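Local coordinates for protein enoyl-CoA hydratase carB homologue (Streptomyces cattleya, PDB 5O34) that probably acts as a crotonase-family enzyme of the enoyl-CoA hydratase/isomerase type, a CarB homologue in the biosynthesis of the carbapenem antibiotic thienamycin, at residues Y132-A137 with F259-E264. Residue numbers count along the deposited sequence, not the author numbering.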
# COMPACT_ATOMS: atom_id res chain seq x y z
N TYR A 132 -16.98 2.32 -12.22
CA TYR A 132 -15.64 2.26 -11.62
C TYR A 132 -14.62 1.59 -12.54
O TYR A 132 -13.50 2.08 -12.65
CB TYR A 132 -15.66 1.58 -10.24
CG TYR A 132 -16.57 2.22 -9.21
CD1 TYR A 132 -16.91 3.57 -9.28
CD2 TYR A 132 -17.02 1.49 -8.11
CE1 TYR A 132 -17.73 4.17 -8.32
CE2 TYR A 132 -17.81 2.09 -7.13
CZ TYR A 132 -18.18 3.42 -7.25
OH TYR A 132 -19.01 3.98 -6.32
N THR A 133 -15.03 0.50 -13.23
CA THR A 133 -14.14 -0.21 -14.15
C THR A 133 -13.78 0.62 -15.37
O THR A 133 -12.62 0.57 -15.78
CB THR A 133 -14.64 -1.62 -14.54
OG1 THR A 133 -15.98 -1.55 -15.03
CG2 THR A 133 -14.54 -2.62 -13.39
N THR A 134 -14.74 1.40 -15.94
CA THR A 134 -14.46 2.20 -17.15
C THR A 134 -13.53 3.40 -16.80
O THR A 134 -12.49 3.55 -17.45
CB THR A 134 -15.75 2.58 -17.93
OG1 THR A 134 -15.39 3.09 -19.21
CG2 THR A 134 -16.60 3.62 -17.23
N VAL A 135 -13.85 4.18 -15.74
CA VAL A 135 -13.04 5.32 -15.29
C VAL A 135 -11.56 4.89 -15.10
O VAL A 135 -10.66 5.62 -15.50
CB VAL A 135 -13.63 6.00 -14.02
CG1 VAL A 135 -12.70 7.09 -13.47
CG2 VAL A 135 -15.01 6.59 -14.31
N ALA A 136 -11.34 3.69 -14.53
CA ALA A 136 -10.02 3.12 -14.28
C ALA A 136 -9.40 2.39 -15.49
O ALA A 136 -8.18 2.30 -15.57
CB ALA A 136 -10.08 2.18 -13.08
N ALA A 137 -10.24 1.87 -16.42
CA ALA A 137 -9.71 1.13 -17.58
C ALA A 137 -9.46 1.95 -18.86
O ALA A 137 -8.74 1.46 -19.73
CB ALA A 137 -10.59 -0.07 -17.90
N PHE A 259 -5.90 -3.03 -10.50
CA PHE A 259 -6.96 -2.25 -9.84
C PHE A 259 -8.33 -2.53 -10.49
O PHE A 259 -9.33 -2.72 -9.78
CB PHE A 259 -6.61 -0.74 -9.85
CG PHE A 259 -7.62 0.15 -9.17
CD1 PHE A 259 -7.61 0.30 -7.78
CD2 PHE A 259 -8.55 0.87 -9.90
CE1 PHE A 259 -8.54 1.12 -7.14
CE2 PHE A 259 -9.48 1.70 -9.26
CZ PHE A 259 -9.47 1.82 -7.89
N VAL A 260 -8.36 -2.60 -11.83
CA VAL A 260 -9.57 -2.92 -12.60
C VAL A 260 -10.03 -4.37 -12.27
O VAL A 260 -11.23 -4.59 -12.05
CB VAL A 260 -9.36 -2.70 -14.13
CG1 VAL A 260 -10.56 -3.19 -14.94
CG2 VAL A 260 -9.06 -1.23 -14.44
N ALA A 261 -9.08 -5.32 -12.20
CA ALA A 261 -9.35 -6.73 -11.87
C ALA A 261 -9.94 -6.86 -10.46
O ALA A 261 -10.84 -7.67 -10.23
CB ALA A 261 -8.07 -7.55 -11.98
N GLY A 262 -9.44 -6.02 -9.54
CA GLY A 262 -9.88 -5.96 -8.16
C GLY A 262 -11.34 -5.54 -8.06
O GLY A 262 -12.10 -6.17 -7.32
N LEU A 263 -11.72 -4.50 -8.82
CA LEU A 263 -13.09 -3.96 -8.90
C LEU A 263 -14.05 -5.00 -9.48
O LEU A 263 -15.18 -5.09 -9.01
CB LEU A 263 -13.13 -2.68 -9.76
CG LEU A 263 -12.49 -1.39 -9.19
CD1 LEU A 263 -12.29 -0.38 -10.29
CD2 LEU A 263 -13.32 -0.78 -8.08
N GLU A 264 -13.59 -5.77 -10.50
CA GLU A 264 -14.39 -6.82 -11.16
C GLU A 264 -14.76 -7.98 -10.22
O GLU A 264 -15.86 -8.52 -10.33
CB GLU A 264 -13.69 -7.36 -12.42
CG GLU A 264 -13.73 -6.42 -13.62
CD GLU A 264 -15.06 -6.13 -14.30
OE1 GLU A 264 -15.04 -5.43 -15.33
OE2 GLU A 264 -16.12 -6.59 -13.81
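Val260 lays its CG2 methyl over the last turn of helix 120-137, 3.8 Å from Ala136 CB and 4.0 Å from Ala137 CB; the short alanine side chains let this beta-branched residue pack against the backbone itself, CG2 lying 3.8 Å from Ala136 C and 3.9 Å from Ala137 N. Next to it, Ala136 CB meets the edge of the Phe259 ring at CD2 (3.8 Å). One turn on, Leu263 reaches with CD1 to within 3.9 Å of Tyr132 CB, while the tyrosine ring leads away to an edge-to-face contact with Phe185. These residues join two helices of the crotonase-like fold that are distant in sequence, running nearly antiparallel (175°) with segment axes 9.3 Å apart. Within the buried interface, Thr133 offers its methyl, CG2 lying 3.9 Å from Leu263 CB, while its hydroxyl OG1 is hydrogen-bonded to Thr129 O, one turn earlier. The exposed edge begins at Glu264, whose OE1 lies 3.5 Å from Thr133 CG2 and whose OE2 forms a salt bridge with Arg267, about one turn further along the same helix.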